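PDB 3GYC: putative glycoside hydrolase from Parabacteroides distasonis ATCC 8503, which is a putative glycoside hydrolase with a cellulase-like TIM-barrel fold, probably acting on sugar polymers or oligosaccharides, its substrate not being known. Local coordinates for residues 18-23 and 52-57; 303-308 and 345-350; 247-252 and 262-267; 77-82 and 311-316. All blocks are in the same frame, centred on the assembly; numbering follows the deposited sequence.

Interaction 1: residues 18-23 and 52-57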
# COMPACT_ATOMS: atom_id res chain seq x y z
N ALA A 18 8.58 4.10 -9.46
CA ALA A 18 7.42 3.32 -9.87
C ALA A 18 7.37 2.15 -8.90
O ALA A 18 8.26 1.27 -8.85
CB ALA A 18 7.52 2.85 -11.33
N ILE A 19 6.31 2.16 -8.11
CA ILE A 19 6.13 1.23 -6.97
C ILE A 19 5.01 0.22 -7.17
O ILE A 19 4.07 0.47 -7.93
CB ILE A 19 5.94 2.07 -5.62
CG1 ILE A 19 6.05 1.21 -4.37
CG2 ILE A 19 4.61 2.87 -5.58
CD1 ILE A 19 6.23 2.08 -3.04
N THR A 20 5.14 -0.95 -6.56
CA THR A 20 4.09 -1.92 -6.52
C THR A 20 3.92 -2.49 -5.07
O THR A 20 4.89 -2.66 -4.38
CB THR A 20 4.33 -3.09 -7.47
OG1 THR A 20 3.21 -3.94 -7.36
CG2 THR A 20 5.57 -3.94 -7.08
N MSE A 21 2.68 -2.71 -4.67
CA MSE A 21 2.33 -3.36 -3.41
C MSE A 21 2.42 -4.88 -3.55
O MSE A 21 1.67 -5.48 -4.36
CB MSE A 21 0.91 -3.02 -3.01
CG MSE A 21 0.49 -3.74 -1.74
SE MSE A 21 -1.39 -3.70 -1.55
CE MSE A 21 -1.85 -5.03 -2.91
N TRP A 22 3.41 -5.49 -2.88
CA TRP A 22 3.50 -6.95 -2.75
C TRP A 22 3.04 -7.43 -1.37
O TRP A 22 3.12 -8.64 -1.06
CB TRP A 22 4.88 -7.44 -3.14
CG TRP A 22 5.09 -7.56 -4.65
CD1 TRP A 22 4.26 -7.12 -5.62
CD2 TRP A 22 6.27 -8.06 -5.34
NE1 TRP A 22 4.78 -7.39 -6.89
CE2 TRP A 22 6.00 -7.98 -6.73
CE3 TRP A 22 7.44 -8.68 -4.93
CZ2 TRP A 22 6.91 -8.40 -7.68
CZ3 TRP A 22 8.32 -9.09 -5.86
CH2 TRP A 22 8.06 -8.95 -7.23
N ASP A 23 2.53 -6.48 -0.57
CA ASP A 23 1.80 -6.73 0.67
C ASP A 23 2.40 -7.87 1.52
O ASP A 23 3.57 -7.82 1.86
CB ASP A 23 0.30 -6.95 0.31
CG ASP A 23 0.10 -8.04 -0.79
OD1 ASP A 23 0.23 -7.70 -2.00
OD2 ASP A 23 -0.13 -9.23 -0.45
N ASN A 52 10.73 0.08 -9.74
CA ASN A 52 11.94 0.15 -8.92
C ASN A 52 11.68 0.38 -7.43
O ASN A 52 12.55 0.77 -6.69
CB ASN A 52 12.97 1.12 -9.50
CG ASN A 52 12.48 2.54 -9.63
OD1 ASN A 52 11.29 2.84 -9.42
ND2 ASN A 52 13.42 3.45 -9.92
N ALA A 53 10.45 0.09 -6.98
CA ALA A 53 10.10 0.15 -5.56
C ALA A 53 8.98 -0.88 -5.29
O ALA A 53 8.20 -1.21 -6.19
CB ALA A 53 9.67 1.59 -5.14
N ILE A 54 8.92 -1.39 -4.07
CA ILE A 54 7.91 -2.34 -3.62
C ILE A 54 7.49 -1.95 -2.21
O ILE A 54 8.31 -1.52 -1.42
CB ILE A 54 8.49 -3.78 -3.58
CG1 ILE A 54 9.16 -4.15 -4.90
CG2 ILE A 54 7.44 -4.78 -3.24
CD1 ILE A 54 10.00 -5.51 -4.87
N ARG A 55 6.21 -2.05 -1.93
CA ARG A 55 5.66 -1.85 -0.60
C ARG A 55 5.33 -3.24 -0.03
O ARG A 55 4.60 -4.01 -0.64
CB ARG A 55 4.41 -0.99 -0.68
CG ARG A 55 3.66 -0.88 0.60
CD ARG A 55 2.38 -0.26 0.41
NE ARG A 55 1.62 -0.21 1.63
CZ ARG A 55 0.30 -0.38 1.71
NH1 ARG A 55 -0.41 -0.70 0.62
NH2 ARG A 55 -0.30 -0.34 2.89
N ILE A 56 5.92 -3.62 1.12
CA ILE A 56 5.66 -4.93 1.63
C ILE A 56 5.27 -4.87 3.11
O ILE A 56 5.54 -3.89 3.82
CB ILE A 56 6.86 -5.89 1.50
CG1 ILE A 56 8.10 -5.40 2.29
CG2 ILE A 56 7.24 -6.15 0.09
CD1 ILE A 56 9.24 -6.40 2.32
N ASP A 57 4.67 -5.95 3.52
CA ASP A 57 4.39 -6.14 4.95
C ASP A 57 5.68 -6.67 5.60
O ASP A 57 6.26 -7.68 5.14
CB ASP A 57 3.25 -7.12 5.13
CG ASP A 57 2.72 -7.12 6.58
OD1 ASP A 57 3.50 -6.82 7.51
OD2 ASP A 57 1.51 -7.33 6.75
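Backbone pairing joins 18-23 and 52-57 as adjacent parallel strands, the first and second of a TIM-barrel sheet. Arg55 N reaches Thr20 O at 2.8 Å along a nearly straight N-H (162°), while Thr20 N and Trp22 N turn the other way, to Ala53 O and Arg55 O. Between Met21 and Asp23 the register slips by one residue, a beta bulge. There Arg55 O accepts from Trp22 N and, weakly, from Asp23 N, before Asp57 N pairs with Asp23 O at 2.7 Å. At the opposite end Asn52 closes a two-way link: its N donates to Ala18 O at 2.9 Å, and its OD1 accepts from Ala18 N at 3.0 Å, nearly along its own C=O axis. An alanine in place of Asn52 would lose OD1 and would probably leave the N-H of Ala18 poorly satisfied, loosening the start of the pairing. The apolar contacts lie on two faces. Ile19 CG1 packs 3.7 Å from Ala53 CB on the barrel interior. On the outer face, Trp22 CB meets Ile54 CG2 at 3.7 Å while Ile54 CD1 sits over the rim of the indole, under helices 39-48 and 95-105. Polar groups occur on both faces: outside, Thr20 OG1 and Trp22 NE1 both bond to Cys349 O. Inside, Arg55, extended from CG to NE, runs alongside selenomethionine Met21, SE lying 3.8 Å from NH1, and its guanidinium binds Glu305 and Asn160. Backbone bonding thus carries the pairing, Trp22 and Ile54 pack toward the helices, and a buried cation, probably stabilised by the Glu305 carboxylate, faces the barrel interior.

Interaction 2: residues 303-308 and 345-350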
# COMPACT_ATOMS: atom_id res chain seq x y z
N THR A 303 1.01 6.42 -3.71
CA THR A 303 -0.21 5.64 -3.83
C THR A 303 0.20 4.25 -4.30
O THR A 303 0.87 4.12 -5.33
CB THR A 303 -1.29 6.29 -4.77
OG1 THR A 303 -1.83 7.49 -4.17
CG2 THR A 303 -2.47 5.31 -5.04
N THR A 304 -0.14 3.20 -3.52
CA THR A 304 0.18 1.82 -3.88
C THR A 304 -1.08 0.97 -4.07
O THR A 304 -0.99 -0.17 -4.52
CB THR A 304 1.08 1.13 -2.80
OG1 THR A 304 0.36 1.02 -1.57
CG2 THR A 304 2.40 1.93 -2.61
N GLU A 305 -2.26 1.54 -3.78
CA GLU A 305 -3.51 0.84 -3.94
C GLU A 305 -4.44 1.77 -4.75
O GLU A 305 -4.83 2.82 -4.30
CB GLU A 305 -4.07 0.47 -2.57
CG GLU A 305 -3.11 -0.41 -1.72
CD GLU A 305 -3.86 -1.22 -0.63
OE1 GLU A 305 -4.93 -1.77 -0.96
OE2 GLU A 305 -3.39 -1.34 0.52
N CYS A 306 -4.74 1.33 -5.97
CA CYS A 306 -5.33 2.15 -6.98
C CYS A 306 -5.49 1.27 -8.22
O CYS A 306 -5.07 0.10 -8.19
CB CYS A 306 -4.32 3.26 -7.28
SG CYS A 306 -2.65 2.50 -7.56
N TRP A 307 -6.13 1.76 -9.30
CA TRP A 307 -6.82 3.04 -9.40
C TRP A 307 -8.28 2.83 -9.78
O TRP A 307 -9.06 3.79 -9.76
CB TRP A 307 -6.23 3.97 -10.50
CG TRP A 307 -4.80 4.43 -10.30
CD1 TRP A 307 -3.71 3.89 -10.86
CD2 TRP A 307 -4.35 5.53 -9.51
NE1 TRP A 307 -2.58 4.55 -10.45
CE2 TRP A 307 -2.96 5.58 -9.63
CE3 TRP A 307 -4.99 6.48 -8.71
CZ2 TRP A 307 -2.18 6.52 -8.98
CZ3 TRP A 307 -4.23 7.42 -8.07
CH2 TRP A 307 -2.84 7.42 -8.20
N GLY A 308 -8.65 1.61 -10.18
CA GLY A 308 -10.01 1.31 -10.70
C GLY A 308 -10.90 0.56 -9.74
O GLY A 308 -11.71 1.15 -9.03
N THR A 345 0.78 1.48 -10.68
CA THR A 345 -0.14 1.41 -11.81
C THR A 345 -1.41 0.72 -11.34
O THR A 345 -2.49 1.00 -11.86
CB THR A 345 0.48 0.66 -12.99
OG1 THR A 345 0.87 -0.64 -12.55
CG2 THR A 345 1.68 1.44 -13.56
N SER A 346 -1.28 -0.18 -10.36
CA SER A 346 -2.45 -0.81 -9.72
C SER A 346 -2.07 -1.67 -8.52
O SER A 346 -0.89 -2.00 -8.38
CB SER A 346 -3.22 -1.70 -10.70
OG SER A 346 -2.62 -2.97 -10.87
N ASN A 347 -3.06 -2.10 -7.73
CA ASN A 347 -2.83 -3.06 -6.66
C ASN A 347 -2.91 -4.54 -7.13
O ASN A 347 -3.10 -5.42 -6.31
CB ASN A 347 -3.69 -2.83 -5.39
CG ASN A 347 -5.22 -2.82 -5.65
OD1 ASN A 347 -5.68 -2.07 -6.42
ND2 ASN A 347 -5.98 -3.59 -4.90
N PHE A 348 -2.75 -4.78 -8.45
CA PHE A 348 -2.74 -6.12 -9.03
C PHE A 348 -1.42 -6.34 -9.74
O PHE A 348 -1.31 -7.19 -10.62
CB PHE A 348 -3.93 -6.30 -10.00
CG PHE A 348 -5.23 -5.88 -9.40
CD1 PHE A 348 -5.77 -6.56 -8.34
CD2 PHE A 348 -5.92 -4.78 -9.87
CE1 PHE A 348 -6.94 -6.14 -7.74
CE2 PHE A 348 -7.09 -4.35 -9.28
CZ PHE A 348 -7.61 -5.06 -8.22
N CYS A 349 -0.43 -5.54 -9.35
CA CYS A 349 0.83 -5.51 -10.00
C CYS A 349 1.81 -6.54 -9.41
O CYS A 349 2.88 -6.19 -8.87
CB CYS A 349 1.39 -4.10 -9.90
SG CYS A 349 2.71 -3.83 -11.07
N GLY A 350 1.47 -7.80 -9.61
CA GLY A 350 2.26 -8.92 -9.13
C GLY A 350 1.99 -10.18 -9.92
O GLY A 350 0.99 -10.29 -10.61
O HOH W 1 0.64 -1.56 -6.11
O HOH W 2 -5.38 -4.30 -1.93
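Thr345 opens the contact with its backbone rather than its side chain: its O lies at the edge of the indole of Trp307, which follows a cis peptide bond from Cys306, near the ring plane and 3.3 Å from CD1. No hydrogen-bond partner for this buried carbonyl is modelled, and Trp307 NE1 instead binds Ala344 O. At Ser346 the CA-H points at Cys306 O, with CA 3.2 Å from it, and OG folds back in an ST turn to accept from Phe348 N at 3.0 Å. A water bridges the loops on this side, 2.7 Å from Thr304 O and 2.8 Å from Ser346 O. Asn347 carries the direct bond: its N donates to Cys306 O at 3.0 Å, in the carbonyl plane, so that this oxygen receives both N-H and CA-H. With CG in the crowded position between N and C (chi1 57°), OD1 is brought 2.9 Å from the same Cys306 O, an acceptor pair that the bond of OD1 to Trp236 NE1 probably makes tolerable. Asn347 ND2 is held by Val310 O. Beyond Phe348 the chain tightens into an inverse gamma turn centred on Cys349. The loops follow strands 301-303 and 340-343 at the C-terminal mouth of the barrel; helix 321-337 packs on Trp307, Thr345 and Ser346, helix 360-371 on Thr345 and Cys349, and strand 17-23 lies against Thr304, Glu305 and Asn347.

Interaction 3: residues 247-252 and 262-267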
# COMPACT_ATOMS: atom_id res chain seq x y z
N LYS A 247 -22.07 -0.01 -5.45
CA LYS A 247 -23.50 -0.07 -5.09
C LYS A 247 -24.29 -0.50 -6.32
O LYS A 247 -25.19 -1.32 -6.22
CB LYS A 247 -24.05 1.24 -4.53
CG LYS A 247 -23.56 1.57 -3.10
CD LYS A 247 -24.02 2.96 -2.69
CE LYS A 247 -23.54 3.37 -1.31
NZ LYS A 247 -23.69 4.86 -1.12
N LEU A 248 -23.91 0.02 -7.48
CA LEU A 248 -24.54 -0.38 -8.73
C LEU A 248 -24.27 -1.85 -9.11
O LEU A 248 -25.18 -2.57 -9.51
CB LEU A 248 -24.11 0.54 -9.88
CG LEU A 248 -24.73 1.95 -9.89
CD1 LEU A 248 -23.98 2.83 -10.87
CD2 LEU A 248 -26.24 1.91 -10.18
N VAL A 249 -23.02 -2.27 -8.98
CA VAL A 249 -22.58 -3.60 -9.34
C VAL A 249 -23.10 -4.66 -8.39
O VAL A 249 -23.41 -5.77 -8.81
CB VAL A 249 -21.04 -3.65 -9.40
CG1 VAL A 249 -20.49 -5.11 -9.47
CG2 VAL A 249 -20.55 -2.82 -10.56
N GLY A 250 -23.21 -4.30 -7.12
CA GLY A 250 -23.59 -5.25 -6.09
C GLY A 250 -22.39 -5.94 -5.43
O GLY A 250 -22.46 -7.12 -5.11
N TYR A 251 -21.30 -5.21 -5.23
CA TYR A 251 -20.08 -5.75 -4.61
C TYR A 251 -19.90 -5.22 -3.18
O TYR A 251 -19.85 -4.03 -2.98
CB TYR A 251 -18.85 -5.38 -5.43
CG TYR A 251 -17.61 -6.12 -4.94
CD1 TYR A 251 -17.47 -7.49 -5.17
CD2 TYR A 251 -16.63 -5.48 -4.17
CE1 TYR A 251 -16.39 -8.19 -4.71
CE2 TYR A 251 -15.52 -6.16 -3.72
CZ TYR A 251 -15.42 -7.52 -3.99
OH TYR A 251 -14.39 -8.28 -3.55
N GLY A 252 -19.76 -6.12 -2.20
CA GLY A 252 -19.65 -5.74 -0.80
C GLY A 252 -18.42 -6.24 -0.08
O GLY A 252 -18.45 -6.41 1.13
N LYS A 262 -19.66 -12.90 -8.08
CA LYS A 262 -20.62 -13.24 -9.12
C LYS A 262 -21.29 -11.95 -9.66
O LYS A 262 -21.60 -11.87 -10.83
CB LYS A 262 -21.65 -14.25 -8.64
CG LYS A 262 -21.10 -15.68 -8.53
CD LYS A 262 -22.15 -16.62 -7.90
CE LYS A 262 -21.68 -18.03 -7.78
NZ LYS A 262 -21.49 -18.72 -9.09
N ASN A 263 -21.53 -10.98 -8.79
CA ASN A 263 -22.09 -9.69 -9.22
C ASN A 263 -21.05 -8.90 -10.03
O ASN A 263 -21.41 -8.19 -10.92
CB ASN A 263 -22.54 -8.87 -8.02
CG ASN A 263 -23.78 -9.41 -7.41
OD1 ASN A 263 -24.47 -10.19 -8.02
ND2 ASN A 263 -24.08 -9.01 -6.20
N VAL A 264 -19.77 -9.02 -9.69
CA VAL A 264 -18.72 -8.32 -10.45
C VAL A 264 -18.72 -8.87 -11.89
O VAL A 264 -18.71 -8.10 -12.88
CB VAL A 264 -17.32 -8.43 -9.78
CG1 VAL A 264 -16.22 -7.80 -10.65
CG2 VAL A 264 -17.35 -7.76 -8.41
N VAL A 265 -18.79 -10.20 -12.03
CA VAL A 265 -18.83 -10.84 -13.34
C VAL A 265 -20.03 -10.37 -14.16
O VAL A 265 -19.89 -10.00 -15.35
CB VAL A 265 -18.83 -12.41 -13.23
CG1 VAL A 265 -19.21 -13.06 -14.58
CG2 VAL A 265 -17.45 -12.94 -12.70
N LYS A 266 -21.20 -10.33 -13.52
CA LYS A 266 -22.43 -9.98 -14.21
C LYS A 266 -22.54 -8.51 -14.61
O LYS A 266 -22.98 -8.22 -15.72
CB LYS A 266 -23.63 -10.35 -13.33
CG LYS A 266 -25.01 -10.19 -13.99
N ASN A 267 -22.11 -7.62 -13.71
CA ASN A 267 -22.33 -6.19 -13.84
C ASN A 267 -21.20 -5.19 -13.93
O ASN A 267 -21.43 -4.11 -14.43
CB ASN A 267 -23.11 -5.76 -12.61
CG ASN A 267 -24.34 -6.55 -12.43
OD1 ASN A 267 -24.96 -6.96 -13.41
ND2 ASN A 267 -24.70 -6.83 -11.18
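Asn263 and Asn267, one helical turn apart, both hold CG anti to the carbonyl carbon (chi1 -73° and -54°), which sends their amides out side by side from helix 259-273 toward the end of helix 240-249. Each ND2 takes one of two successive carbonyls there. Asn263 ND2 meets Gly250 O at 2.7 Å, on a lone pair, and Asn267 ND2 meets Val249 O at 2.9 Å from somewhat above the carbonyl plane. In both cases the acceptor lies close to the amide plane and the bond is almost straight, so the rotation of each amide is well fixed. Gly250 leaves the helix with phi at 91°; a beta carbon here would run into Asn263 ND2 and into the preceding carbonyl. Beside these bonds, Val249 CG1 packs 3.8 Å from Val264 CA. Val264 CG2 presses obliquely on the Tyr251 ring, 3.3 Å from CD1, while the Tyr251 hydroxyl is hydrogen-bonded to Asp311 OD2. Helix 240-249 thus ends at a glycine with positive phi, its last carbonyl and that of the glycine bonded by side chains of the neighbouring helix, and the two helices pack as an excursion between strand 231-232 and helix 276-297 of the TIM barrel.

Interaction 4: residues 77-82 and 311-316. With EDO (1,2-ethanediol), chain D.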
# COMPACT_ATOMS: atom_id res chain seq x y z
N TRP A 77 -9.13 -13.94 4.07
CA TRP A 77 -10.20 -14.20 3.08
C TRP A 77 -9.87 -15.41 2.25
O TRP A 77 -8.73 -15.88 2.22
CB TRP A 77 -10.32 -13.02 2.09
CG TRP A 77 -8.99 -12.46 1.67
CD1 TRP A 77 -7.96 -13.12 1.05
CD2 TRP A 77 -8.55 -11.11 1.84
NE1 TRP A 77 -6.91 -12.26 0.84
CE2 TRP A 77 -7.23 -11.03 1.34
CE3 TRP A 77 -9.12 -9.97 2.39
CZ2 TRP A 77 -6.49 -9.83 1.36
CZ3 TRP A 77 -8.39 -8.80 2.41
CH2 TRP A 77 -7.09 -8.73 1.89
N ASN A 78 -10.86 -15.93 1.55
CA ASN A 78 -10.59 -16.96 0.58
C ASN A 78 -11.06 -16.48 -0.81
O ASN A 78 -10.93 -17.19 -1.79
CB ASN A 78 -11.17 -18.31 1.00
CG ASN A 78 -12.68 -18.34 1.04
OD1 ASN A 78 -13.37 -17.50 0.46
ND2 ASN A 78 -13.21 -19.35 1.68
N GLN A 79 -11.59 -15.27 -0.88
CA GLN A 79 -12.10 -14.74 -2.14
C GLN A 79 -11.09 -13.92 -2.94
O GLN A 79 -11.30 -13.68 -4.13
CB GLN A 79 -13.33 -13.88 -1.84
CG GLN A 79 -14.42 -14.70 -1.31
CD GLN A 79 -14.91 -15.65 -2.37
OE1 GLN A 79 -15.27 -15.22 -3.46
NE2 GLN A 79 -14.99 -16.92 -2.04
N GLN A 80 -9.99 -13.51 -2.32
CA GLN A 80 -8.96 -12.70 -3.02
C GLN A 80 -7.66 -13.45 -3.20
O GLN A 80 -7.38 -14.41 -2.46
CB GLN A 80 -8.68 -11.40 -2.28
CG GLN A 80 -9.87 -10.64 -1.87
CD GLN A 80 -10.78 -10.26 -3.04
OE1 GLN A 80 -10.32 -10.12 -4.16
NE2 GLN A 80 -12.07 -10.13 -2.77
N ASP A 81 -6.81 -12.96 -4.13
CA ASP A 81 -5.51 -13.61 -4.41
C ASP A 81 -4.25 -12.92 -3.80
O ASP A 81 -3.12 -13.18 -4.21
CB ASP A 81 -5.33 -13.84 -5.95
CG ASP A 81 -6.21 -15.01 -6.48
OD1 ASP A 81 -6.70 -15.85 -5.66
OD2 ASP A 81 -6.40 -15.07 -7.73
N TRP A 82 -4.46 -12.02 -2.84
CA TRP A 82 -3.36 -11.47 -2.07
C TRP A 82 -3.20 -12.43 -0.91
O TRP A 82 -4.18 -12.85 -0.28
CB TRP A 82 -3.63 -10.09 -1.53
CG TRP A 82 -3.82 -9.10 -2.57
CD1 TRP A 82 -2.87 -8.59 -3.41
CD2 TRP A 82 -5.06 -8.47 -2.92
NE1 TRP A 82 -3.45 -7.67 -4.27
CE2 TRP A 82 -4.79 -7.59 -3.98
CE3 TRP A 82 -6.37 -8.55 -2.42
CZ2 TRP A 82 -5.76 -6.77 -4.53
CZ3 TRP A 82 -7.35 -7.75 -2.99
CH2 TRP A 82 -7.04 -6.87 -4.03
N ASP A 311 -10.99 -4.85 -5.62
CA ASP A 311 -10.78 -6.31 -5.66
C ASP A 311 -10.99 -6.83 -7.09
O ASP A 311 -11.96 -6.48 -7.76
CB ASP A 311 -11.80 -6.99 -4.75
CG ASP A 311 -11.63 -6.63 -3.28
OD1 ASP A 311 -10.55 -6.16 -2.94
OD2 ASP A 311 -12.58 -6.88 -2.47
N TYR A 312 -10.07 -7.65 -7.57
CA TYR A 312 -10.17 -8.25 -8.88
C TYR A 312 -9.23 -9.41 -8.87
O TYR A 312 -8.38 -9.49 -8.01
CB TYR A 312 -9.72 -7.28 -9.99
CG TYR A 312 -10.52 -7.46 -11.30
CD1 TYR A 312 -11.89 -7.21 -11.32
CD2 TYR A 312 -9.91 -7.83 -12.50
CE1 TYR A 312 -12.66 -7.28 -12.51
CE2 TYR A 312 -10.67 -7.93 -13.71
CZ TYR A 312 -12.07 -7.67 -13.70
OH TYR A 312 -12.85 -7.73 -14.87
N LYS A 313 -9.41 -10.33 -9.80
CA LYS A 313 -8.54 -11.50 -9.86
C LYS A 313 -8.68 -12.16 -11.21
O LYS A 313 -9.60 -11.88 -11.94
CB LYS A 313 -8.92 -12.53 -8.76
CG LYS A 313 -10.34 -13.04 -8.80
CD LYS A 313 -10.70 -13.77 -7.49
CE LYS A 313 -12.10 -14.31 -7.47
NZ LYS A 313 -12.39 -15.04 -6.18
N ASP A 314 -7.73 -13.03 -11.52
CA ASP A 314 -7.83 -13.90 -12.69
C ASP A 314 -9.03 -14.82 -12.46
O ASP A 314 -9.07 -15.55 -11.47
CB ASP A 314 -6.57 -14.73 -12.83
CG ASP A 314 -5.35 -13.91 -13.18
OD1 ASP A 314 -5.48 -12.84 -13.84
OD2 ASP A 314 -4.22 -14.38 -12.84
N TRP A 315 -9.97 -14.86 -13.39
CA TRP A 315 -11.19 -15.60 -13.16
C TRP A 315 -11.93 -15.78 -14.46
O TRP A 315 -11.75 -14.98 -15.36
CB TRP A 315 -12.05 -14.76 -12.22
CG TRP A 315 -13.05 -15.49 -11.40
CD1 TRP A 315 -14.39 -15.31 -11.42
CD2 TRP A 315 -12.79 -16.43 -10.34
NE1 TRP A 315 -15.00 -16.10 -10.48
CE2 TRP A 315 -14.04 -16.80 -9.80
CE3 TRP A 315 -11.64 -17.01 -9.80
CZ2 TRP A 315 -14.17 -17.71 -8.76
CZ3 TRP A 315 -11.78 -17.92 -8.77
CH2 TRP A 315 -13.03 -18.28 -8.27
N PRO A 316 -12.72 -16.85 -14.59
CA PRO A 316 -13.53 -16.92 -15.78
C PRO A 316 -14.47 -15.70 -15.90
O PRO A 316 -15.13 -15.29 -14.94
CB PRO A 316 -14.39 -18.20 -15.56
CG PRO A 316 -14.42 -18.39 -14.10
CD PRO A 316 -12.99 -18.00 -13.70
C1 EDO D . -5.06 -19.95 -4.98
O1 EDO D . -4.02 -19.36 -5.77
C2 EDO D . -5.92 -18.87 -4.39
O2 EDO D . -5.17 -17.75 -3.88
O HOH W 3 -15.12 -15.95 -5.95
O HOH W 4 -7.89 -10.77 -5.44
O HOH W 5 -5.48 -13.66 -9.76
O HOH W 6 -7.76 -16.52 -9.42
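Two long loops of the TIM barrel meet here: residues 77-82 lie between the short strands 71-73 and 88-90, whereas residues 311-316 belong to the excursion after strand 301-303. Lys313 is the direct link. Its CG takes the crowded position between N and C (chi1 58°), and the extended chain beyond delivers NZ to Gln79 O at 2.7 Å. A water accepts from the same NZ and donates to Gln79 OE1, and Tyr261 adds a cation-pi contact. Lys313 CE lies over the Trp315 ring, 3.5 Å from its plane. A methionine in place of Lys313 would remove the ammonium and is likely to loosen the hold on the 77-82 loop at Gln79, direct bond and water bridge both being lost. The Gln80 side chain crosses that of Asp311 at about a right angle, the amide and carboxylate planes 37° apart; their hydrogen-bond partners are Tyr261 for Gln80 OE1 and Tyr251 for Asp311 OD2. Asp311 OD1 sits at the Trp82 ring edge, in its plane and 3.6 Å from CZ3, while Trp82 NE1 bonds to Asn347 O. One water joins Gln80 OE1, Asp81 N and Tyr312 O. Asp81 ties the far side: two waters donate to its OD2, one accepting from Asp314 N, the other donating to Asp314 O, while OD1 accepts from O2 of a 1,2-ethanediol, probably a crystallisation additive, at 3.0 Å.

Interactions 1 and 2 form the buried centre, their centres about 10 Å apart, and meet at strand 17-23, part of interaction 1: Cys349 O accepts from both Thr20 OG1 and Trp22 NE1. Interaction 1 is regular strand pairing; interaction 2 relies on one direct bond and bridging water between irregular loops. Interaction 4, farther out yet largely buried, swaps backbone pairing for a lysine and several bridging waters, and reaches interaction 2 through Trp82 NE1 to Asn347 O. Interaction 3 is the most peripheral, about 24 Å from the chain centre between centres, with neutral amides capturing a helix end; its Tyr251 hydroxyl binds Asp311 of interaction 4, though it touches neither interaction 1 nor interaction 2.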